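PDB 6P1E: PmoF1 from Methylocystis sp. ATCC 49242, which binds copper through its PCu(A)C domain and probably serves as a copper chaperone in a methane-oxidizing bacterium. Local coordinates for residues B[15-19]-B[115-121]; B[25-30]-B[85-91]; B[41-47]-B[104-110]. Residues are numbered along the deposited sequence.

Contact 1 of 3, residues B[15-19]-B[115-121]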
ATOM      1  N   PRO B  15       2.702   3.511  -6.190  1.00  5.90           N
ATOM      2  CA  PRO B  15       3.318   4.559  -5.374  1.00  6.92           C
ATOM      3  C   PRO B  15       2.271   5.508  -4.815  1.00  7.81           C
ATOM      4  O   PRO B  15       1.355   5.913  -5.532  1.00  8.00           O
ATOM      5  CB  PRO B  15       4.238   5.278  -6.362  1.00  7.26           C
ATOM      6  CG  PRO B  15       3.605   5.046  -7.690  1.00  9.22           C
ATOM      7  CD  PRO B  15       3.015   3.668  -7.620  1.00  8.04           C
ATOM      8  N   TRP B  16       2.401   5.851  -3.542  1.00  6.98           N
ATOM      9  CA  TRP B  16       1.451   6.745  -2.904  1.00  8.19           C
ATOM     10  C   TRP B  16       2.096   7.468  -1.740  1.00  9.42           C
ATOM     11  O   TRP B  16       3.177   7.105  -1.289  1.00 10.02           O
ATOM     12  CB  TRP B  16       0.209   5.989  -2.426  1.00  8.04           C
ATOM     13  CG  TRP B  16       0.436   4.998  -1.311  1.00  7.57           C
ATOM     14  CD1 TRP B  16       1.071   3.793  -1.393  1.00  6.68           C
ATOM     15  CD2 TRP B  16      -0.008   5.121   0.048  1.00  8.80           C
ATOM     16  NE1 TRP B  16       1.062   3.165  -0.171  1.00  7.55           N
ATOM     17  CE2 TRP B  16       0.403   3.960   0.733  1.00  8.44           C
ATOM     18  CE3 TRP B  16      -0.707   6.105   0.755  1.00 10.64           C
ATOM     19  CZ2 TRP B  16       0.143   3.755   2.084  1.00  9.88           C
ATOM     20  CZ3 TRP B  16      -0.966   5.900   2.095  1.00 11.98           C
ATOM     21  CH2 TRP B  16      -0.543   4.735   2.746  1.00 11.61           C
ATOM     22  N   LEU B  17       1.430   8.504  -1.257  1.00 11.36           N
ATOM     23  CA  LEU B  17       1.931   9.205  -0.090  1.00 14.43           C
ATOM     24  C   LEU B  17       0.804   9.676   0.795  1.00 19.05           C
ATOM     25  O   LEU B  17      -0.317   9.906   0.337  1.00 15.57           O
ATOM     26  CB  LEU B  17       2.797  10.391  -0.509  1.00 21.25           C
ATOM     27  CG  LEU B  17       2.118  11.454  -1.367  1.00 17.61           C
ATOM     28  CD1 LEU B  17       2.084  12.784  -0.629  1.00 33.96           C
ATOM     29  CD2 LEU B  17       2.841  11.588  -2.697  1.00 39.20           C
ATOM     30  N   ARG B  18       1.123   9.809   2.076  1.00 16.91           N
ATOM     31  CA  ARG B  18       0.199  10.369   3.038  1.00 21.36           C
ATOM     32  C   ARG B  18       0.536  11.839   3.207  1.00 30.23           C
ATOM     33  O   ARG B  18       1.639  12.184   3.633  1.00 24.18           O
ATOM     34  CB  ARG B  18       0.285   9.629   4.369  1.00 27.54           C
ATOM     35  CG  ARG B  18      -0.734  10.086   5.393  1.00 40.86           C
ATOM     36  CD  ARG B  18      -1.131   8.937   6.293  1.00 58.35           C
ATOM     37  NE  ARG B  18      -1.979   7.974   5.594  1.00 55.22           N
ATOM     38  CZ  ARG B  18      -2.030   6.673   5.867  1.00 42.63           C
ATOM     39  NH1 ARG B  18      -1.271   6.155   6.824  1.00 50.70           N
ATOM     40  NH2 ARG B  18      -2.839   5.883   5.174  1.00 42.34           N
ATOM     41  N   ALA B  19      -0.415  12.696   2.850  1.00 37.24           N
ATOM     42  CA  ALA B  19      -0.201  14.135   2.859  1.00 38.04           C
ATOM     43  C   ALA B  19       0.109  14.622   4.268  1.00 41.36           C
ATOM     44  O   ALA B  19      -0.225  13.949   5.244  1.00 39.32           O
ATOM     45  CB  ALA B  19      -1.418  14.852   2.305  1.00 39.91           C
ATOM     46  N   ILE B 115       7.561   9.044 -11.840  1.00 19.81           N
ATOM     47  CA  ILE B 115       6.303   8.453 -11.418  1.00 17.99           C
ATOM     48  C   ILE B 115       5.318   9.537 -11.020  1.00 17.17           C
ATOM     49  O   ILE B 115       5.702  10.682 -10.787  1.00 19.41           O
ATOM     50  CB  ILE B 115       6.497   7.488 -10.228  1.00 17.89           C
ATOM     51  CG1 ILE B 115       6.980   8.246  -8.984  1.00 18.02           C
ATOM     52  CG2 ILE B 115       7.484   6.389 -10.601  1.00 19.37           C
ATOM     53  CD1 ILE B 115       6.979   7.415  -7.721  1.00 32.55           C
ATOM     54  N   ASP B 116       4.049   9.159 -10.949  1.00 17.61           N
ATOM     55  CA  ASP B 116       3.011  10.024 -10.419  1.00 17.03           C
ATOM     56  C   ASP B 116       2.425   9.328  -9.201  1.00 16.66           C
ATOM     57  O   ASP B 116       1.738   8.315  -9.325  1.00 20.77           O
ATOM     58  CB  ASP B 116       1.940  10.305 -11.474  1.00 18.88           C
ATOM     59  CG  ASP B 116       0.879  11.274 -10.990  1.00 48.69           C
ATOM     60  OD1 ASP B 116       1.198  12.128 -10.136  1.00 47.81           O
ATOM     61  OD2 ASP B 116      -0.271  11.189 -11.469  1.00 71.57           O
ATOM     62  N   ALA B 117       2.724   9.859  -8.021  1.00 16.05           N
ATOM     63  CA  ALA B 117       2.282   9.245  -6.780  1.00 15.43           C
ATOM     64  C   ALA B 117       0.887   9.729  -6.426  1.00 19.81           C
ATOM     65  O   ALA B 117       0.583  10.916  -6.520  1.00 21.17           O
ATOM     66  CB  ALA B 117       3.254   9.553  -5.655  1.00 16.53           C
ATOM     67  N   ALA B 118       0.034   8.797  -6.034  1.00 14.97           N
ATOM     68  CA  ALA B 118      -1.319   9.144  -5.646  1.00 16.06           C
ATOM     69  C   ALA B 118      -1.323   9.645  -4.194  1.00 17.75           C
ATOM     70  O   ALA B 118      -0.507   9.210  -3.382  1.00 16.18           O
ATOM     71  CB  ALA B 118      -2.216   7.961  -5.843  1.00 22.65           C
ATOM     72  N   ILE B 119      -2.225  10.569  -3.872  1.00 19.92           N
ATOM     73  CA  ILE B 119      -2.188  11.245  -2.574  1.00 19.12           C
ATOM     74  C   ILE B 119      -3.314  10.854  -1.614  1.00 19.66           C
ATOM     75  O   ILE B 119      -4.493  10.969  -1.941  1.00 21.08           O
ATOM     76  CB  ILE B 119      -2.216  12.777  -2.773  1.00 21.24           C
ATOM     77  CG1 ILE B 119      -0.994  13.209  -3.589  1.00 21.43           C
ATOM     78  CG2 ILE B 119      -2.245  13.507  -1.429  1.00 23.08           C
ATOM     79  CD1 ILE B 119      -1.007  14.658  -4.001  1.00 33.06           C
ATOM     80  N   ASP B 120      -2.917  10.366  -0.439  1.00 19.71           N
ATOM     81  CA  ASP B 120      -3.818  10.110   0.688  1.00 20.88           C
ATOM     82  C   ASP B 120      -3.776  11.292   1.668  1.00 25.48           C
ATOM     83  O   ASP B 120      -2.744  11.505   2.302  1.00 25.02           O
ATOM     84  CB  ASP B 120      -3.408   8.826   1.419  1.00 20.56           C
ATOM     85  CG  ASP B 120      -4.500   8.286   2.325  1.00 33.60           C
ATOM     86  OD1 ASP B 120      -5.694   8.507   2.031  1.00 31.99           O
ATOM     87  OD2 ASP B 120      -4.159   7.625   3.329  1.00 29.64           O
ATOM     88  N   ALA B 121      -4.863  12.052   1.806  1.00 34.79           N
ATOM     89  CA  ALA B 121      -4.885  13.200   2.729  1.00 37.06           C
ATOM     90  C   ALA B 121      -5.784  13.151   3.992  1.00 65.05           C
ATOM     91  O   ALA B 121      -5.440  13.817   4.966  1.00 80.31           O
ATOM     92  CB  ALA B 121      -5.252  14.441   1.950  1.00 55.82           C
TER
HETATM   93  O   HOH W   1      -2.863  13.018   6.233  1.00 34.16           O

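Contact 2 of 3, residues B[25-30]-B[85-91]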
ATOM      1  N   LYS B  25       4.389  19.971   7.922  1.00 44.34           N
ATOM      2  CA  LYS B  25       4.884  20.261   6.574  1.00 41.91           C
ATOM      3  C   LYS B  25       5.597  19.060   5.940  1.00 51.55           C
ATOM      4  O   LYS B  25       6.182  19.183   4.862  1.00 40.79           O
ATOM      5  CB  LYS B  25       5.826  21.469   6.597  1.00 43.11           C
ATOM      6  CG  LYS B  25       5.140  22.788   6.928  1.00 46.84           C
ATOM      7  CD  LYS B  25       6.011  23.977   6.540  1.00 53.93           C
ATOM      8  CE  LYS B  25       5.353  25.297   6.913  1.00 54.03           C
ATOM      9  NZ  LYS B  25       6.311  26.437   6.884  1.00 77.19           N
ATOM     10  N   ASN B  26       5.538  17.904   6.599  1.00 40.10           N
ATOM     11  CA  ASN B  26       6.184  16.694   6.094  1.00 39.53           C
ATOM     12  C   ASN B  26       5.176  15.660   5.606  1.00 38.49           C
ATOM     13  O   ASN B  26       4.106  15.506   6.188  1.00 38.58           O
ATOM     14  CB  ASN B  26       7.073  16.065   7.171  1.00 40.60           C
ATOM     15  CG  ASN B  26       6.290  15.630   8.393  1.00 61.54           C
ATOM     16  OD1 ASN B  26       5.486  16.388   8.936  1.00 58.23           O
ATOM     17  ND2 ASN B  26       6.518  14.396   8.828  1.00 52.22           N
ATOM     18  N   ALA B  27       5.535  14.947   4.541  1.00 18.67           N
ATOM     19  CA  ALA B  27       4.717  13.854   4.021  1.00 17.58           C
ATOM     20  C   ALA B  27       5.546  12.577   3.998  1.00 16.84           C
ATOM     21  O   ALA B  27       6.769  12.624   4.113  1.00 16.70           O
ATOM     22  CB  ALA B  27       4.203  14.182   2.633  1.00 16.69           C
ATOM     23  N   SER B  28       4.870  11.442   3.841  1.00 15.14           N
ATOM     24  CA  SER B  28       5.536  10.147   3.793  1.00 14.72           C
ATOM     25  C   SER B  28       5.178   9.434   2.500  1.00 16.56           C
ATOM     26  O   SER B  28       4.002   9.325   2.169  1.00 15.11           O
ATOM     27  CB  SER B  28       5.130   9.294   4.996  1.00 16.72           C
ATOM     28  OG  SER B  28       5.514   9.913   6.210  1.00 19.91           O
ATOM     29  N   PHE B  29       6.188   8.930   1.793  1.00 12.58           N
ATOM     30  CA  PHE B  29       5.984   8.273   0.505  1.00 14.78           C
ATOM     31  C   PHE B  29       6.163   6.771   0.644  1.00 11.18           C
ATOM     32  O   PHE B  29       7.100   6.300   1.295  1.00 11.25           O
ATOM     33  CB  PHE B  29       6.952   8.822  -0.548  1.00 12.07           C
ATOM     34  CG  PHE B  29       7.016   7.995  -1.807  1.00 12.74           C
ATOM     35  CD1 PHE B  29       6.099   8.185  -2.827  1.00 12.47           C
ATOM     36  CD2 PHE B  29       7.999   7.028  -1.970  1.00 12.80           C
ATOM     37  CE1 PHE B  29       6.159   7.429  -3.984  1.00 13.68           C
ATOM     38  CE2 PHE B  29       8.063   6.269  -3.123  1.00 12.72           C
ATOM     39  CZ  PHE B  29       7.143   6.473  -4.132  1.00 11.11           C
ATOM     40  N   TYR B  30       5.262   6.042  -0.008  1.00 10.04           N
ATOM     41  CA  TYR B  30       5.139   4.600   0.126  1.00  9.46           C
ATOM     42  C   TYR B  30       4.987   3.971  -1.249  1.00 10.12           C
ATOM     43  O   TYR B  30       4.536   4.619  -2.191  1.00  8.73           O
ATOM     44  CB  TYR B  30       3.933   4.245   0.997  1.00  9.43           C
ATOM     45  CG  TYR B  30       3.929   4.895   2.363  1.00 10.25           C
ATOM     46  CD1 TYR B  30       4.901   4.589   3.304  1.00 12.61           C
ATOM     47  CD2 TYR B  30       2.936   5.796   2.716  1.00 11.17           C
ATOM     48  CE1 TYR B  30       4.891   5.175   4.553  1.00 13.41           C
ATOM     49  CE2 TYR B  30       2.917   6.384   3.962  1.00 11.65           C
ATOM     50  CZ  TYR B  30       3.897   6.071   4.878  1.00 14.27           C
ATOM     51  OH  TYR B  30       3.880   6.660   6.122  1.00 15.75           O
ATOM     52  N   TYR B  85      10.313   3.879   4.334  1.00 11.08           N
ATOM     53  CA  TYR B  85       9.555   4.885   3.608  1.00 10.48           C
ATOM     54  C   TYR B  85      10.491   6.003   3.176  1.00 12.73           C
ATOM     55  O   TYR B  85      11.661   6.022   3.562  1.00 12.68           O
ATOM     56  CB  TYR B  85       8.419   5.448   4.469  1.00 12.06           C
ATOM     57  CG  TYR B  85       8.886   6.410   5.538  1.00 16.93           C
ATOM     58  CD1 TYR B  85       8.637   7.773   5.432  1.00 23.18           C
ATOM     59  CD2 TYR B  85       9.581   5.957   6.651  1.00 13.36           C
ATOM     60  CE1 TYR B  85       9.062   8.654   6.404  1.00 23.48           C
ATOM     61  CE2 TYR B  85      10.013   6.832   7.629  1.00 20.02           C
ATOM     62  CZ  TYR B  85       9.749   8.180   7.502  1.00 20.70           C
ATOM     63  OH  TYR B  85      10.176   9.052   8.476  1.00 19.06           O
ATOM     64  N   VAL B  86       9.972   6.922   2.369  1.00 11.04           N
ATOM     65  CA  VAL B  86      10.707   8.125   2.003  1.00 11.61           C
ATOM     66  C   VAL B  86      10.015   9.328   2.623  1.00 12.88           C
ATOM     67  O   VAL B  86       8.821   9.542   2.413  1.00 13.19           O
ATOM     68  CB  VAL B  86      10.799   8.297   0.473  1.00 12.36           C
ATOM     69  CG1 VAL B  86      11.583   9.558   0.117  1.00 15.68           C
ATOM     70  CG2 VAL B  86      11.435   7.073  -0.158  1.00 12.15           C
ATOM     71  N   ALA B  87      10.770  10.105   3.392  1.00 13.98           N
ATOM     72  CA  ALA B  87      10.247  11.323   3.986  1.00 16.50           C
ATOM     73  C   ALA B  87      10.327  12.463   2.986  1.00 16.37           C
ATOM     74  O   ALA B  87      11.382  12.713   2.406  1.00 16.60           O
ATOM     75  CB  ALA B  87      11.016  11.673   5.254  1.00 18.76           C
ATOM     76  N   LEU B  88       9.198  13.134   2.777  1.00 16.77           N
ATOM     77  CA  LEU B  88       9.129  14.313   1.918  1.00 18.09           C
ATOM     78  C   LEU B  88       8.995  15.545   2.807  1.00 20.49           C
ATOM     79  O   LEU B  88       7.972  15.728   3.462  1.00 22.65           O
ATOM     80  CB  LEU B  88       7.952  14.211   0.946  1.00 20.12           C
ATOM     81  CG  LEU B  88       7.908  12.958   0.066  1.00 25.29           C
ATOM     82  CD1 LEU B  88       6.713  13.010  -0.872  1.00 24.08           C
ATOM     83  CD2 LEU B  88       9.196  12.788  -0.726  1.00 28.25           C
ATOM     84  N   LEU B  89      10.033  16.373   2.842  1.00 22.06           N
ATOM     85  CA  LEU B  89      10.089  17.493   3.777  1.00 28.22           C
ATOM     86  C   LEU B  89       9.797  18.832   3.084  1.00 35.46           C
ATOM     87  O   LEU B  89      10.111  19.017   1.909  1.00 38.31           O
ATOM     88  CB  LEU B  89      11.463  17.523   4.456  1.00 35.21           C
ATOM     89  CG  LEU B  89      11.973  16.185   5.001  1.00 35.70           C
ATOM     90  CD1 LEU B  89      13.383  16.334   5.550  1.00 50.49           C
ATOM     91  CD2 LEU B  89      11.024  15.675   6.071  1.00 38.48           C
ATOM     92  N   ASP B  90       9.187  19.752   3.827  1.00 47.05           N
ATOM     93  CA  ASP B  90       8.978  21.129   3.375  1.00 45.32           C
ATOM     94  C   ASP B  90       8.136  21.265   2.105  1.00 44.87           C
ATOM     95  O   ASP B  90       8.620  21.746   1.079  1.00 45.15           O
ATOM     96  CB  ASP B  90      10.331  21.811   3.148  1.00 47.10           C
ATOM     97  CG  ASP B  90      11.203  21.804   4.388  1.00 62.17           C
ATOM     98  OD1 ASP B  90      10.662  21.966   5.501  1.00 68.24           O
ATOM     99  OD2 ASP B  90      12.432  21.635   4.248  1.00 74.01           O
ATOM    100  N   ALA B  91       6.886  20.815   2.175  1.00 44.46           N
ATOM    101  CA  ALA B  91       5.896  21.085   1.135  1.00 44.69           C
ATOM    102  C   ALA B  91       5.854  22.566   0.750  1.00 51.07           C
ATOM    103  O   ALA B  91       5.851  23.438   1.617  1.00 49.17           O
ATOM    104  CB  ALA B  91       4.520  20.628   1.592  1.00 44.95           C
TER

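Contact 3 of 3, residues B[41-47]-B[104-110]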
ATOM      1  N   ASP B  41      19.706  -4.238  -6.542  1.00 17.80           N
ATOM      2  CA  ASP B  41      19.695  -2.811  -6.837  1.00 17.70           C
ATOM      3  C   ASP B  41      19.393  -2.059  -5.547  1.00 17.46           C
ATOM      4  O   ASP B  41      19.217  -2.672  -4.493  1.00 17.43           O
ATOM      5  CB  ASP B  41      18.662  -2.479  -7.920  1.00 16.43           C
ATOM      6  CG  ASP B  41      19.041  -1.252  -8.741  1.00 20.24           C
ATOM      7  OD1 ASP B  41      19.781  -0.384  -8.229  1.00 18.19           O
ATOM      8  OD2 ASP B  41      18.597  -1.154  -9.906  1.00 17.74           O
ATOM      9  N   LYS B  42      19.348  -0.734  -5.629  1.00 17.52           N
ATOM     10  CA  LYS B  42      19.074   0.099  -4.465  1.00 21.47           C
ATOM     11  C   LYS B  42      18.316   1.346  -4.879  1.00 16.77           C
ATOM     12  O   LYS B  42      18.627   1.937  -5.906  1.00 17.25           O
ATOM     13  CB  LYS B  42      20.372   0.523  -3.774  1.00 25.66           C
ATOM     14  CG  LYS B  42      21.289  -0.603  -3.341  1.00 41.68           C
ATOM     15  CD  LYS B  42      22.506  -0.032  -2.624  1.00 34.27           C
ATOM     16  CE  LYS B  42      23.536  -1.101  -2.307  1.00 42.06           C
ATOM     17  NZ  LYS B  42      24.743  -0.528  -1.649  1.00 58.67           N
ATOM     18  N   LEU B  43      17.332   1.749  -4.082  1.00 16.83           N
ATOM     19  CA  LEU B  43      16.771   3.087  -4.212  1.00 15.66           C
ATOM     20  C   LEU B  43      17.679   4.024  -3.424  1.00 17.19           C
ATOM     21  O   LEU B  43      17.749   3.938  -2.197  1.00 17.50           O
ATOM     22  CB  LEU B  43      15.331   3.148  -3.700  1.00 14.26           C
ATOM     23  CG  LEU B  43      14.675   4.532  -3.747  1.00 16.49           C
ATOM     24  CD1 LEU B  43      14.502   5.008  -5.181  1.00 16.84           C
ATOM     25  CD2 LEU B  43      13.340   4.514  -3.019  1.00 15.72           C
ATOM     26  N   VAL B  44      18.383   4.905  -4.128  1.00 18.36           N
ATOM     27  CA  VAL B  44      19.411   5.732  -3.500  1.00 20.20           C
ATOM     28  C   VAL B  44      19.007   7.198  -3.364  1.00 23.53           C
ATOM     29  O   VAL B  44      19.539   7.913  -2.515  1.00 22.59           O
ATOM     30  CB  VAL B  44      20.739   5.660  -4.284  1.00 21.87           C
ATOM     31  CG1 VAL B  44      21.287   4.241  -4.261  1.00 28.54           C
ATOM     32  CG2 VAL B  44      20.557   6.148  -5.719  1.00 25.91           C
ATOM     33  N   ALA B  45      18.073   7.647  -4.193  1.00 19.71           N
ATOM     34  CA  ALA B  45      17.635   9.035  -4.135  1.00 20.27           C
ATOM     35  C   ALA B  45      16.225   9.222  -4.678  1.00 18.83           C
ATOM     36  O   ALA B  45      15.741   8.430  -5.486  1.00 17.70           O
ATOM     37  CB  ALA B  45      18.610   9.922  -4.899  1.00 22.24           C
ATOM     38  N   VAL B  46      15.580  10.287  -4.215  1.00 19.07           N
ATOM     39  CA  VAL B  46      14.264  10.680  -4.698  1.00 18.15           C
ATOM     40  C   VAL B  46      14.278  12.179  -4.953  1.00 21.78           C
ATOM     41  O   VAL B  46      14.716  12.954  -4.103  1.00 26.04           O
ATOM     42  CB  VAL B  46      13.153  10.320  -3.689  1.00 17.16           C
ATOM     43  CG1 VAL B  46      11.808  10.906  -4.112  1.00 16.76           C
ATOM     44  CG2 VAL B  46      13.054   8.809  -3.527  1.00 17.99           C
ATOM     45  N   LYS B  47      13.812  12.579  -6.132  1.00 20.02           N
ATOM     46  CA  LYS B  47      13.729  13.990  -6.490  1.00 23.36           C
ATOM     47  C   LYS B  47      12.270  14.401  -6.648  1.00 25.22           C
ATOM     48  O   LYS B  47      11.493  13.722  -7.320  1.00 22.05           O
ATOM     49  CB  LYS B  47      14.508  14.257  -7.780  1.00 25.36           C
ATOM     50  CG  LYS B  47      16.001  13.983  -7.656  1.00 31.18           C
ATOM     51  CD  LYS B  47      16.755  14.346  -8.925  1.00 51.88           C
ATOM     52  CE  LYS B  47      16.464  13.372 -10.055  1.00 35.82           C
ATOM     53  NZ  LYS B  47      17.229  13.708 -11.287  1.00 47.72           N
ATOM     54  N   THR B 104      10.770  11.632  -9.110  1.00 21.71           N
ATOM     55  CA  THR B 104      11.735  10.821  -9.828  1.00 21.43           C
ATOM     56  C   THR B 104      12.443   9.928  -8.826  1.00 20.11           C
ATOM     57  O   THR B 104      13.061  10.411  -7.879  1.00 21.03           O
ATOM     58  CB  THR B 104      12.769  11.681 -10.584  1.00 24.34           C
ATOM     59  OG1 THR B 104      12.096  12.577 -11.477  1.00 26.54           O
ATOM     60  CG2 THR B 104      13.723  10.797 -11.380  1.00 25.69           C
ATOM     61  N   LEU B 105      12.336   8.623  -9.037  1.00 18.54           N
ATOM     62  CA  LEU B 105      13.057   7.660  -8.222  1.00 17.84           C
ATOM     63  C   LEU B 105      14.367   7.339  -8.916  1.00 20.15           C
ATOM     64  O   LEU B 105      14.395   7.130 -10.128  1.00 18.78           O
ATOM     65  CB  LEU B 105      12.234   6.388  -8.003  1.00 16.47           C
ATOM     66  CG  LEU B 105      10.810   6.574  -7.476  1.00 21.03           C
ATOM     67  CD1 LEU B 105      10.123   5.223  -7.325  1.00 19.63           C
ATOM     68  CD2 LEU B 105      10.799   7.338  -6.162  1.00 30.12           C
ATOM     69  N   VAL B 106      15.446   7.304  -8.145  1.00 19.16           N
ATOM     70  CA  VAL B 106      16.770   7.040  -8.686  1.00 19.98           C
ATOM     71  C   VAL B 106      17.301   5.736  -8.112  1.00 19.38           C
ATOM     72  O   VAL B 106      17.522   5.620  -6.906  1.00 19.81           O
ATOM     73  CB  VAL B 106      17.756   8.183  -8.371  1.00 22.10           C
ATOM     74  CG1 VAL B 106      19.090   7.944  -9.065  1.00 23.12           C
ATOM     75  CG2 VAL B 106      17.169   9.527  -8.791  1.00 23.42           C
ATOM     76  N   PHE B 107      17.479   4.753  -8.987  1.00 18.94           N
ATOM     77  CA  PHE B 107      18.023   3.458  -8.604  1.00 18.91           C
ATOM     78  C   PHE B 107      19.483   3.380  -9.031  1.00 19.95           C
ATOM     79  O   PHE B 107      19.841   3.862 -10.105  1.00 20.44           O
ATOM     80  CB  PHE B 107      17.209   2.328  -9.231  1.00 18.34           C
ATOM     81  CG  PHE B 107      15.777   2.297  -8.781  1.00 17.59           C
ATOM     82  CD1 PHE B 107      15.420   1.658  -7.605  1.00 17.73           C
ATOM     83  CD2 PHE B 107      14.790   2.922  -9.527  1.00 17.16           C
ATOM     84  CE1 PHE B 107      14.100   1.630  -7.186  1.00 17.28           C
ATOM     85  CE2 PHE B 107      13.470   2.900  -9.113  1.00 16.58           C
ATOM     86  CZ  PHE B 107      13.125   2.254  -7.942  1.00 16.54           C
ATOM     87  N   GLU B 108      20.322   2.784  -8.188  1.00 20.66           N
ATOM     88  CA  GLU B 108      21.763   2.746  -8.442  1.00 21.85           C
ATOM     89  C   GLU B 108      22.104   2.133  -9.800  1.00 21.81           C
ATOM     90  O   GLU B 108      22.955   2.653 -10.522  1.00 22.70           O
ATOM     91  CB  GLU B 108      22.493   1.974  -7.339  1.00 22.93           C
ATOM     92  CG  GLU B 108      24.012   1.961  -7.525  1.00 33.13           C
ATOM     93  CD  GLU B 108      24.748   1.243  -6.410  1.00 57.66           C
ATOM     94  OE1 GLU B 108      24.175   0.303  -5.819  1.00 57.31           O
ATOM     95  OE2 GLU B 108      25.905   1.621  -6.127  1.00 70.97           O
ATOM     96  N   LYS B 109      21.450   1.024 -10.133  1.00 21.29           N
ATOM     97  CA  LYS B 109      21.734   0.302 -11.373  1.00 21.84           C
ATOM     98  C   LYS B 109      20.712   0.601 -12.475  1.00 24.97           C
ATOM     99  O   LYS B 109      21.083   0.857 -13.618  1.00 24.97           O
ATOM    100  CB  LYS B 109      21.769  -1.207 -11.112  1.00 22.54           C
ATOM    101  CG  LYS B 109      22.742  -1.644 -10.025  1.00 34.02           C
ATOM    102  CD  LYS B 109      24.187  -1.370 -10.407  1.00 49.50           C
ATOM    103  CE  LYS B 109      25.142  -1.833  -9.317  1.00 55.17           C
ATOM    104  NZ  LYS B 109      26.567  -1.591  -9.672  1.00 69.34           N
ATOM    105  N   ALA B 110      19.429   0.570 -12.125  1.00 20.91           N
ATOM    106  CA  ALA B 110      18.361   0.678 -13.119  1.00 20.97           C
ATOM    107  C   ALA B 110      18.175   2.101 -13.650  1.00 31.87           C
ATOM    108  O   ALA B 110      17.559   2.302 -14.695  1.00 22.07           O
ATOM    109  CB  ALA B 110      17.052   0.175 -12.526  1.00 20.30           C
TER
HETATM  110  O   HOH W   2      10.827  15.278  -9.907  1.00 44.26           O

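Contact 1 of 3, residues B[15-19]-B[115-121]
Strands 15-18 and 115-120 form a parallel pair inside an otherwise mostly antiparallel beta sheet, with their axes 4.4 Å apart at the closest point. Start on the face that carries L17 and I119, which looks into the buried interior, toward strands 27-35 and 100-107. The methyl CB of A117 is a small bump with a hollow beside it, and L17 leans over to fill that space: its CD2 comes to 3.6 Å from CB of A117, and its CG lies 4.2 Å from CG1 of I119. At the start of the pair the puckered ring of P15 fits beside I115, CB of P15 lying 3.7 Å from CD1 of I115. At the other end the small A19 closes the row, its CB 4.1 Å from CG2 of I119 and 3.9 Å from CB of A121. L95 and L101 also pack on L17.

The opposite face, with W16, A118, R18 and D120, meets the second subunit: F32 of that subunit meets the W16 indole edge-to-face, and its K76 packs on A118, whose side chain is about 5 Å from a bound copper ion. The backbones are laced by A118 N to P15 O (3.2 Å), L17 N to A118 O (3.0 Å), D120 N to L17 O (2.8 Å) and A19 N to D120 O (2.7 Å).

R18 NH2 forms a salt bridge with D120 OD2 at 2.9 Å, and R18 NE donates to the same oxygen at 3.2 Å. The chemistry therefore divides by face: apolar packing inward, and a charged pair beside an aromatic dimer contact outward.

Contact 2 of 3, residues B[25-30]-B[85-91]
F29 lays the edge of its ring against V86, with CD2 3.9 Å from CG2 of the valine, while its CB reaches CD1 of L88 at 4.2 Å. These residues sit on an antiparallel beta ladder within the sheet of the PCu(A)C domain, where strand 27-30 runs against 85-91. F29 with V86 and A27 with L88 are hydrogen-bonded pairs, and S28 with A87 between them is a non-hydrogen-bonded pair. The ladder closes two complete rings of backbone bonds: F29 N to V86 O at 2.8 Å with V86 N to F29 O at 3.1 Å, then A27 N to L88 O and L88 N to A27 O, both 2.8 Å.

The face bearing A27, F29, V86 and L88 is the inner one. CB of A27 lies 4.1 Å from CB of L88, and the leucine goes on to touch L101 and M103, while F29 in turn meets M103, I115 and A117.

The other face carries the hydroxyl-bearing side chains S28, Y30 and Y85. Y85 swings its phenol beside S28, bringing CE1 to 3.8 Å from the serine OG, and CE1 of Y30 comes to 3.5 Å from CB of Y85. Farther along, the ring of Y85 meets that of H57, and Y30 meets W16, so this face is lined with aromatic groups.

Where 25-26 leads into the strand, the pairing is extended past the regular ladder. CA of N26 makes a CA-H...O contact with L88 O at 3.3 Å, and the amide N of A91 donates to K25 O at 3.2 Å.

Contact 3 of 3, residues B[41-47]-B[104-110]
A classic beta bulge marks this antiparallel pairing of strand 41-47 with 104-107: V44 and A45 both face V106, and the register slips by one residue between L43 and A45. The backbone bonds record the slip. V106 O accepts from V44 N at 3.0 Å and, weakly, from A45 N at 3.4 Å, while V106 N donates to A45 O at 2.9 Å. Regular pairing follows at K47, whose N lies 2.9 Å from T104 O and whose O accepts from T104 N at 2.8 Å. Before the bulge, E108 N donates to K42 O at 3.0 Å.

Apolar contacts gather on the inward face. CD1 of L43 sits over the F107 ring in a CH-pi contact, 4.2 Å from its centroid, and also touches CB of L105 at 3.9 Å; CG2 of V46 packs on CD2 of L105 at 3.8 Å. V69 and I56 extend this layer around L43. On the other face CB of A45 meets CB of V106 at 4.0 Å.

Charged groups lie toward the surface: K47 forms a salt bridge with E112, and K42 NZ is 4.3 Å from E108 OE1, beyond salt-bridge range.

The last group is side chain to backbone. The buried carboxylate of D41 holds the turn leaving the strand, with OD1 accepting from K109 N and OD2 from A110 N, each at 2.9 Å.

In the fold
All three contacts are partly buried strand pairs of one mixed sheet. Contact 1, the parallel pair, has the largest buried share, 7 of 12 touching residues; contact 3 is the most exposed, with V44, K47, E108 and K109 at the surface. Contacts 2 and 3 are antiparallel, and only contact 3 carries a bulge. Contacts 1 and 2 share a border, since strands 10-18 and 27-35 are neighbours and W16 O and Y30 N lie 2.7 Å apart. Contact 3 reaches them through the apolar interior: V46 CG2 is 4.0 Å from V86 CG1. Contact 1 meets the second subunit, whereas contact 2, with Y30 and Y85 on the face opposite F29 and L88, touches no other chain.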